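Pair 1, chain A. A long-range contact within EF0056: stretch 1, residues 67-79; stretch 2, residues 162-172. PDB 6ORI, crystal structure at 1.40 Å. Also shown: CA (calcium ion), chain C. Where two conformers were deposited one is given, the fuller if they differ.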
# COMPACT_ATOMS: atom_id res chain seq x y z
N ASN A 67 14.06 -4.40 19.29
CA ASN A 67 13.73 -2.99 19.12
C ASN A 67 12.60 -2.73 18.13
O ASN A 67 11.83 -1.79 18.28
CB ASN A 67 14.96 -2.21 18.66
CG ASN A 67 14.69 -0.73 18.60
OD1 ASN A 67 14.40 -0.10 19.62
ND2 ASN A 67 14.70 -0.17 17.40
N TRP A 68 12.58 -3.56 17.09
CA TRP A 68 11.75 -3.36 15.92
C TRP A 68 10.47 -4.14 16.07
O TRP A 68 10.48 -5.37 16.17
CB TRP A 68 12.52 -3.84 14.70
CG TRP A 68 13.91 -3.28 14.63
CD1 TRP A 68 15.05 -3.97 14.79
CD2 TRP A 68 14.29 -1.91 14.39
NE1 TRP A 68 16.14 -3.13 14.68
CE2 TRP A 68 15.69 -1.86 14.43
CE3 TRP A 68 13.58 -0.73 14.17
CZ2 TRP A 68 16.40 -0.69 14.25
CZ3 TRP A 68 14.29 0.43 13.96
CH2 TRP A 68 15.69 0.45 14.01
N GLU A 69 9.36 -3.41 16.09
CA GLU A 69 8.04 -4.02 16.32
C GLU A 69 7.07 -3.68 15.20
O GLU A 69 6.85 -2.52 14.88
CB GLU A 69 7.47 -3.53 17.64
CG GLU A 69 6.15 -4.15 18.01
CD GLU A 69 5.76 -3.77 19.41
OE1 GLU A 69 5.15 -2.68 19.57
OE2 GLU A 69 6.14 -4.52 20.33
N ILE A 70 6.49 -4.72 14.62
CA ILE A 70 5.49 -4.56 13.58
C ILE A 70 4.16 -4.35 14.27
O ILE A 70 3.82 -5.09 15.22
CB ILE A 70 5.41 -5.82 12.71
CG1 ILE A 70 6.72 -6.03 11.93
CG2 ILE A 70 4.21 -5.75 11.73
CD1 ILE A 70 6.81 -7.39 11.25
N ARG A 71 3.43 -3.33 13.84
CA ARG A 71 2.10 -3.08 14.32
C ARG A 71 1.11 -3.20 13.18
O ARG A 71 1.38 -2.78 12.05
CB ARG A 71 2.00 -1.73 15.02
CG ARG A 71 2.72 -1.81 16.37
CD ARG A 71 2.50 -0.65 17.26
NE ARG A 71 3.28 -0.82 18.48
CZ ARG A 71 3.37 0.11 19.42
NH1 ARG A 71 2.77 1.28 19.28
NH2 ARG A 71 4.11 -0.14 20.49
N LEU A 72 -0.02 -3.83 13.47
CA LEU A 72 -1.09 -4.05 12.50
C LEU A 72 -2.36 -3.46 13.09
O LEU A 72 -2.85 -3.91 14.13
CB LEU A 72 -1.27 -5.53 12.23
CG LEU A 72 -2.43 -5.89 11.31
CD1 LEU A 72 -2.21 -5.39 9.89
CD2 LEU A 72 -2.63 -7.40 11.34
N GLN A 73 -2.86 -2.40 12.46
CA GLN A 73 -4.14 -1.80 12.82
C GLN A 73 -5.21 -2.34 11.87
O GLN A 73 -4.99 -2.40 10.65
CB GLN A 73 -4.12 -0.26 12.75
CG GLN A 73 -5.46 0.38 13.12
CD GLN A 73 -5.39 1.90 13.29
OE1 GLN A 73 -4.40 2.44 13.78
NE2 GLN A 73 -6.47 2.58 12.92
N LEU A 74 -6.35 -2.75 12.43
CA LEU A 74 -7.48 -3.20 11.64
C LEU A 74 -8.67 -2.30 11.89
O LEU A 74 -8.89 -1.82 12.99
CB LEU A 74 -7.88 -4.64 11.98
CG LEU A 74 -6.81 -5.68 11.74
CD1 LEU A 74 -7.36 -7.01 12.20
CD2 LEU A 74 -6.37 -5.74 10.30
N ASP A 75 -9.46 -2.09 10.86
CA ASP A 75 -10.71 -1.36 10.97
C ASP A 75 -11.43 -1.73 12.25
O ASP A 75 -11.62 -2.91 12.52
CB ASP A 75 -11.57 -1.68 9.76
CG ASP A 75 -12.63 -0.67 9.53
OD1 ASP A 75 -13.57 -0.61 10.36
OD2 ASP A 75 -12.55 0.05 8.52
N GLU A 76 -11.86 -0.73 13.01
CA GLU A 76 -12.60 -0.98 14.25
C GLU A 76 -13.79 -1.90 14.04
O GLU A 76 -14.15 -2.68 14.95
CB GLU A 76 -13.08 0.34 14.85
CG GLU A 76 -11.99 1.22 15.43
CD GLU A 76 -11.47 0.72 16.78
OE1 GLU A 76 -10.67 1.44 17.42
OE2 GLU A 76 -11.85 -0.40 17.21
N ARG A 77 -14.43 -1.82 12.87
CA ARG A 77 -15.63 -2.60 12.63
C ARG A 77 -15.32 -4.09 12.54
O ARG A 77 -16.18 -4.92 12.81
CB ARG A 77 -16.31 -2.11 11.34
CG ARG A 77 -16.90 -0.71 11.51
CD ARG A 77 -17.33 -0.09 10.17
NE ARG A 77 -16.18 0.11 9.30
CZ ARG A 77 -16.24 0.32 7.99
NH1 ARG A 77 -17.42 0.37 7.36
NH2 ARG A 77 -15.14 0.47 7.29
N LEU A 78 -14.10 -4.44 12.13
CA LEU A 78 -13.63 -5.82 12.19
C LEU A 78 -13.02 -6.13 13.54
O LEU A 78 -13.22 -7.21 14.08
CB LEU A 78 -12.58 -6.11 11.09
CG LEU A 78 -13.08 -6.05 9.67
CD1 LEU A 78 -11.90 -6.27 8.73
CD2 LEU A 78 -14.15 -7.09 9.45
N ALA A 79 -12.22 -5.20 14.05
CA ALA A 79 -11.44 -5.45 15.26
C ALA A 79 -12.32 -5.86 16.43
O ALA A 79 -11.93 -6.71 17.26
CB ALA A 79 -10.63 -4.21 15.61
N SER A 162 -19.89 2.56 1.80
CA SER A 162 -19.47 3.95 1.95
C SER A 162 -18.13 4.13 2.68
O SER A 162 -17.46 5.12 2.48
CB SER A 162 -20.56 4.75 2.65
OG SER A 162 -20.76 4.32 3.98
N ASP A 163 -17.79 3.22 3.60
CA ASP A 163 -16.50 3.24 4.29
C ASP A 163 -15.83 1.87 4.06
O ASP A 163 -16.29 0.83 4.57
CB ASP A 163 -16.66 3.43 5.81
CG ASP A 163 -16.87 4.88 6.23
OD1 ASP A 163 -16.67 5.80 5.44
OD2 ASP A 163 -17.18 5.08 7.43
N ARG A 164 -14.75 1.84 3.31
CA ARG A 164 -14.04 0.59 3.10
C ARG A 164 -13.37 0.12 4.40
O ARG A 164 -13.05 0.92 5.26
CB ARG A 164 -12.99 0.74 1.99
CG ARG A 164 -13.54 1.24 0.65
CD ARG A 164 -14.67 0.37 0.14
NE ARG A 164 -14.35 -1.06 0.12
CZ ARG A 164 -14.24 -1.82 -0.98
NH1 ARG A 164 -13.95 -3.12 -0.84
NH2 ARG A 164 -14.41 -1.30 -2.20
N LEU A 165 -13.18 -1.19 4.51
CA LEU A 165 -12.57 -1.81 5.69
C LEU A 165 -11.07 -1.69 5.60
O LEU A 165 -10.43 -2.36 4.79
CB LEU A 165 -12.95 -3.28 5.81
CG LEU A 165 -14.44 -3.57 6.02
CD1 LEU A 165 -14.70 -5.06 5.75
CD2 LEU A 165 -14.90 -3.18 7.41
N MET A 166 -10.51 -0.85 6.43
CA MET A 166 -9.10 -0.55 6.35
C MET A 166 -8.20 -1.47 7.13
O MET A 166 -8.62 -2.18 8.07
CB MET A 166 -8.86 0.89 6.79
CG MET A 166 -9.02 1.14 8.27
SD MET A 166 -7.60 0.75 9.33
CE MET A 166 -6.50 2.05 8.85
N TYR A 167 -6.93 -1.46 6.73
CA TYR A 167 -5.85 -1.99 7.55
C TYR A 167 -4.65 -1.06 7.40
O TYR A 167 -4.52 -0.36 6.39
CB TYR A 167 -5.47 -3.41 7.15
CG TYR A 167 -5.08 -3.61 5.72
CD1 TYR A 167 -3.82 -3.27 5.25
CD2 TYR A 167 -5.96 -4.21 4.83
CE1 TYR A 167 -3.48 -3.48 3.90
CE2 TYR A 167 -5.63 -4.44 3.52
CZ TYR A 167 -4.40 -4.09 3.07
OH TYR A 167 -4.11 -4.34 1.74
N ARG A 168 -3.79 -1.03 8.41
CA ARG A 168 -2.51 -0.32 8.34
C ARG A 168 -1.45 -1.18 8.99
O ARG A 168 -1.62 -1.61 10.13
CB ARG A 168 -2.60 1.04 9.04
CG ARG A 168 -1.28 1.83 9.09
CD ARG A 168 -1.34 2.96 10.11
NE ARG A 168 -0.30 3.96 9.91
CZ ARG A 168 0.13 4.80 10.84
NH1 ARG A 168 -0.34 4.77 12.08
NH2 ARG A 168 1.05 5.69 10.52
N ILE A 169 -0.35 -1.45 8.28
CA ILE A 169 0.79 -2.13 8.86
C ILE A 169 1.98 -1.17 8.89
O ILE A 169 2.17 -0.38 7.96
CB ILE A 169 1.08 -3.45 8.12
CG1 ILE A 169 2.05 -4.32 8.94
CG2 ILE A 169 1.60 -3.18 6.71
CD1 ILE A 169 2.22 -5.72 8.41
N TYR A 170 2.73 -1.18 9.97
CA TYR A 170 3.82 -0.23 10.13
C TYR A 170 4.84 -0.75 11.11
O TYR A 170 4.60 -1.72 11.81
CB TYR A 170 3.30 1.16 10.54
CG TYR A 170 2.46 1.24 11.80
CD1 TYR A 170 1.13 0.81 11.82
CD2 TYR A 170 2.97 1.82 12.95
CE1 TYR A 170 0.36 0.92 12.97
CE2 TYR A 170 2.19 1.93 14.10
CZ TYR A 170 0.89 1.48 14.08
OH TYR A 170 0.07 1.59 15.18
N LEU A 171 6.01 -0.12 11.12
CA LEU A 171 7.11 -0.52 11.97
C LEU A 171 7.43 0.57 12.97
O LEU A 171 7.55 1.73 12.57
CB LEU A 171 8.32 -0.78 11.09
CG LEU A 171 9.56 -1.29 11.77
CD1 LEU A 171 9.31 -2.68 12.32
CD2 LEU A 171 10.73 -1.29 10.79
N VAL A 172 7.56 0.20 14.24
CA VAL A 172 7.97 1.18 15.26
C VAL A 172 9.27 0.74 15.89
O VAL A 172 9.67 -0.42 15.78
CB VAL A 172 6.91 1.40 16.36
CG1 VAL A 172 5.57 1.86 15.75
CG2 VAL A 172 6.73 0.15 17.17
CA CA C . -16.81 7.11 3.56
O HOH W 1 -1.97 3.27 13.95

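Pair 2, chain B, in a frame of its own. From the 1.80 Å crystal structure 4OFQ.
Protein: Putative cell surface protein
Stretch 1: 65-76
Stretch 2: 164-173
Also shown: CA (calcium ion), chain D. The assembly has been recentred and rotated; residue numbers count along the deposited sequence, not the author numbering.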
# COMPACT_ATOMS: atom_id res chain seq x y z
N ILE B 65 14.97 -1.00 -25.38
CA ILE B 65 15.11 -0.65 -23.97
C ILE B 65 13.72 -0.49 -23.38
O ILE B 65 12.83 0.07 -24.04
CB ILE B 65 15.87 0.69 -23.80
CG1 ILE B 65 17.33 0.52 -24.27
CG2 ILE B 65 15.79 1.17 -22.33
CD1 ILE B 65 18.09 1.81 -24.39
N TYR B 66 13.51 -1.02 -22.18
CA TYR B 66 12.27 -0.79 -21.45
C TYR B 66 12.63 -0.15 -20.12
O TYR B 66 13.60 -0.58 -19.49
CB TYR B 66 11.50 -2.10 -21.23
CG TYR B 66 10.03 -1.88 -20.92
CD1 TYR B 66 9.16 -1.41 -21.90
CD2 TYR B 66 9.50 -2.13 -19.65
CE1 TYR B 66 7.81 -1.20 -21.64
CE2 TYR B 66 8.14 -1.92 -19.37
CZ TYR B 66 7.31 -1.45 -20.37
OH TYR B 66 5.96 -1.24 -20.14
N VAL B 67 11.87 0.85 -19.69
CA VAL B 67 12.20 1.60 -18.48
C VAL B 67 11.02 1.56 -17.53
O VAL B 67 9.88 1.73 -17.95
CB VAL B 67 12.55 3.09 -18.80
CG1 VAL B 67 12.57 3.95 -17.53
CG2 VAL B 67 13.90 3.21 -19.50
N ASP B 68 11.28 1.32 -16.25
CA ASP B 68 10.24 1.50 -15.27
C ASP B 68 10.67 2.63 -14.37
O ASP B 68 11.63 2.51 -13.62
CB ASP B 68 9.98 0.25 -14.45
CG ASP B 68 8.80 0.43 -13.50
OD1 ASP B 68 8.92 1.25 -12.57
OD2 ASP B 68 7.77 -0.24 -13.69
N ASP B 69 9.94 3.74 -14.46
CA ASP B 69 10.20 4.94 -13.69
C ASP B 69 9.22 4.97 -12.51
O ASP B 69 8.07 5.41 -12.64
CB ASP B 69 10.02 6.17 -14.59
CG ASP B 69 10.31 7.48 -13.88
OD1 ASP B 69 10.46 7.48 -12.64
OD2 ASP B 69 10.38 8.52 -14.57
N TYR B 70 9.68 4.50 -11.37
CA TYR B 70 8.88 4.52 -10.15
C TYR B 70 9.16 5.82 -9.41
O TYR B 70 10.25 6.39 -9.55
CB TYR B 70 9.22 3.33 -9.25
CG TYR B 70 10.68 3.26 -8.84
CD1 TYR B 70 11.62 2.59 -9.61
CD2 TYR B 70 11.13 3.87 -7.67
CE1 TYR B 70 12.97 2.54 -9.25
CE2 TYR B 70 12.46 3.81 -7.28
CZ TYR B 70 13.38 3.14 -8.08
OH TYR B 70 14.70 3.08 -7.68
N LYS B 71 8.18 6.31 -8.65
CA LYS B 71 8.40 7.51 -7.84
C LYS B 71 9.34 7.16 -6.68
O LYS B 71 8.95 6.46 -5.73
CB LYS B 71 7.08 8.04 -7.29
CG LYS B 71 7.24 9.26 -6.41
CD LYS B 71 5.88 9.88 -6.14
CE LYS B 71 5.96 10.97 -5.07
NZ LYS B 71 4.60 11.55 -4.83
N ASP B 72 10.57 7.65 -6.76
CA ASP B 72 11.59 7.16 -5.83
C ASP B 72 11.46 7.69 -4.39
O ASP B 72 12.11 7.19 -3.49
CB ASP B 72 13.01 7.33 -6.41
CG ASP B 72 13.46 8.78 -6.52
OD1 ASP B 72 13.04 9.64 -5.71
OD2 ASP B 72 14.27 9.07 -7.43
N GLU B 73 10.61 8.69 -4.19
CA GLU B 73 10.30 9.19 -2.84
C GLU B 73 9.33 8.24 -2.14
O GLU B 73 9.27 8.19 -0.91
CB GLU B 73 9.68 10.58 -2.92
CG GLU B 73 9.35 11.19 -1.56
CD GLU B 73 8.27 12.27 -1.63
OE1 GLU B 73 8.00 12.78 -2.75
OE2 GLU B 73 7.69 12.60 -0.58
N ALA B 74 8.58 7.49 -2.93
CA ALA B 74 7.49 6.68 -2.42
C ALA B 74 7.84 5.20 -2.43
O ALA B 74 7.75 4.51 -1.41
CB ALA B 74 6.23 6.93 -3.26
N ILE B 75 8.24 4.72 -3.60
CA ILE B 75 8.57 3.32 -3.77
C ILE B 75 10.03 3.07 -3.43
O ILE B 75 10.91 3.83 -3.84
CB ILE B 75 8.28 2.89 -5.23
CG1 ILE B 75 6.78 2.60 -5.38
CG2 ILE B 75 9.08 1.67 -5.61
CD1 ILE B 75 6.28 2.59 -6.82
N ASP B 76 10.28 2.04 -2.62
CA ASP B 76 11.65 1.58 -2.40
C ASP B 76 12.13 0.78 -3.61
O ASP B 76 11.80 -0.39 -3.77
CB ASP B 76 11.70 0.71 -1.13
CG ASP B 76 13.09 0.17 -0.85
OD1 ASP B 76 14.06 0.59 -1.53
OD2 ASP B 76 13.22 -0.69 0.05
N GLY B 164 1.03 10.82 0.63
CA GLY B 164 1.26 11.37 -0.69
C GLY B 164 0.77 10.41 -1.75
O GLY B 164 0.09 9.42 -1.44
N ASP B 165 1.09 10.68 -3.00
CA ASP B 165 0.70 9.75 -4.05
C ASP B 165 1.89 8.95 -4.55
O ASP B 165 3.03 9.36 -4.42
CB ASP B 165 0.00 10.49 -5.18
CG ASP B 165 -1.20 11.26 -4.68
OD1 ASP B 165 -2.25 10.62 -4.41
OD2 ASP B 165 -1.09 12.50 -4.53
N ILE B 166 1.58 7.77 -5.09
CA ILE B 166 2.56 6.85 -5.61
C ILE B 166 2.35 6.81 -7.11
O ILE B 166 1.21 6.65 -7.56
CB ILE B 166 2.31 5.45 -5.04
CG1 ILE B 166 2.41 5.48 -3.51
CG2 ILE B 166 3.29 4.44 -5.63
CD1 ILE B 166 1.55 4.43 -2.81
N THR B 167 3.42 6.98 -7.88
CA THR B 167 3.31 6.91 -9.34
C THR B 167 4.29 5.89 -9.88
O THR B 167 5.34 5.66 -9.31
CB THR B 167 3.53 8.28 -10.02
OG1 THR B 167 4.91 8.67 -9.90
CG2 THR B 167 2.62 9.36 -9.40
N ASN B 168 3.90 5.24 -10.97
CA ASN B 168 4.78 4.34 -11.69
C ASN B 168 4.49 4.54 -13.17
O ASN B 168 3.32 4.58 -13.57
CB ASN B 168 4.53 2.89 -11.27
CG ASN B 168 5.60 1.95 -11.79
OD1 ASN B 168 6.77 2.12 -11.46
N GLN B 169 5.54 4.70 -13.97
CA GLN B 169 5.35 4.91 -15.41
C GLN B 169 6.44 4.15 -16.16
O GLN B 169 7.60 4.17 -15.77
CB GLN B 169 5.43 6.41 -15.73
CG GLN B 169 5.09 6.76 -17.18
CD GLN B 169 5.18 8.23 -17.48
OE1 GLN B 169 5.71 9.01 -16.68
NE2 GLN B 169 4.68 8.64 -18.64
N THR B 170 6.06 3.47 -17.23
CA THR B 170 7.07 2.87 -18.10
C THR B 170 7.31 3.68 -19.38
O THR B 170 6.51 4.53 -19.77
CB THR B 170 6.70 1.42 -18.45
OG1 THR B 170 5.50 1.41 -19.23
CG2 THR B 170 6.47 0.62 -17.16
N TYR B 171 8.45 3.42 -20.00
CA TYR B 171 8.83 3.97 -21.28
C TYR B 171 9.41 2.83 -22.09
O TYR B 171 9.92 1.85 -21.54
CB TYR B 171 9.91 5.03 -21.11
CG TYR B 171 9.50 6.22 -20.28
CD1 TYR B 171 8.65 7.18 -20.79
CD2 TYR B 171 10.02 6.42 -19.01
CE1 TYR B 171 8.30 8.29 -20.05
CE2 TYR B 171 9.66 7.52 -18.25
CZ TYR B 171 8.80 8.45 -18.78
OH TYR B 171 8.44 9.56 -18.06
N GLN B 172 9.38 2.98 -23.40
CA GLN B 172 9.89 1.98 -24.31
C GLN B 172 10.73 2.71 -25.35
O GLN B 172 10.29 3.74 -25.88
CB GLN B 172 8.68 1.33 -24.97
CG GLN B 172 8.91 0.26 -25.96
CD GLN B 172 7.60 -0.37 -26.37
OE1 GLN B 172 6.70 -0.57 -25.54
NE2 GLN B 172 7.46 -0.67 -27.66
N ILE B 173 11.94 2.23 -25.61
CA ILE B 173 12.80 2.85 -26.62
C ILE B 173 13.20 1.79 -27.63
O ILE B 173 13.98 0.88 -27.31
CB ILE B 173 14.07 3.51 -26.02
CG1 ILE B 173 13.71 4.45 -24.86
CG2 ILE B 173 14.87 4.24 -27.11
CD1 ILE B 173 14.94 4.98 -24.12
CA CA D . 11.89 7.68 -10.79
O HOH W 2 6.51 7.71 -12.01
O HOH W 3 11.46 9.27 -9.10

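The sharpest difference lies on one face of an otherwise common two-stranded ladder. In pair 1 the face carrying I70(A), L72(A), L74(A), Y167(A), I169(A) and L171(A) is packed largely with hydrocarbon; in pair 2 the matching positions are Y66(B), D68(B), Y70(B), N168(B), T170(B) and Q172(B), all polar or able to be so. Where L72(A) CD1 lies 4.2 Å from I169(A) CB, the same two positions hold D68(B) and T170(B), and D68(B) OD2 comes to 3.8 Å from the methyl T170(B) CG2. Diagonally across the ladder, D68(B) OD1 lies 2.6 Å from N168(B) OD1, in a residue bonded covalently to a group elsewhere in the structure. A further polar link joins the strands when T170(B) OG1 donates to Y66(B) OH at 2.8 Å; in pair 1, at the matching positions, I169(A) CG1 and I70(A) CG2 meet at 3.8 Å.

The backbone beneath is nearly identical: 14 central residues superpose at 0.6 Å. Both pairs are antiparallel, and E69(A), R71(A) and Q73(A) face V172(A), Y170(A) and R168(A) in hydrogen-bonded pairs just as I65(B), V67(B) and D69(B) face I173(B), Y171(B) and Q169(B). Each such pair closes with two main-chain bonds, for example R71(A) N to Y170(A) O at 2.8 Å and V67(B) N to Y171(B) O at 2.9 Å. The same bonding pattern appears in both pairs although the side chains on the faces differ.

On the second face both pairs have a tyrosine, but its packing differs. Y170(A), with chi1 at p, lays its ring under its partner, so that R71(A) CB sits 3.7 Å from the centroid of the Y170(A) ring in a CH-pi contact. Y171(B), with chi1 at m, offers its edge, and V67(B) CG1 approaches Y171(B) CD2 at 3.8 Å. Beside it, Q73(A) and D69(B) coincide but do different work: Q73(A) OE1 accepts from a water, at 2.6 Å from its oxygen, that also bonds R168(A) NH1 and Y170(A) OH, whereas D69(B) OD1, one ligand among several, binds calcium at 2.4 Å. The calcium of pair 1 is bound in part by S162(A) O and D163(A) OD1, with further ligands elsewhere in the structure.

Just past the ladder, both first stretches turn, and the matched D75(A) and K71(B) both reach back across. Both have the main-chain bond, D75(A) N to M166(A) O at 2.9 Å and K71(B) N to T167(B) O at 3.0 Å, but the side chains have opposite chemistry. D75(A) OD2 accepts from M166(A) N at 3.1 Å, while D75(A) OD1 caps the helix by accepting from R77(A) N at 2.9 Å; R77(A) also donates through NH1 and NH2 to D163(A) O. In pair 2 the extended K71(B) spans the gap itself, K71(B) NZ donating to D165(B) O at 2.7 Å. Nearby, L78(A) on L165(A) is matched by I75(B) on I166(B), where I75(B) CD1 lies 3.7 Å from I166(B) CG2: an apolar contact in both pairs.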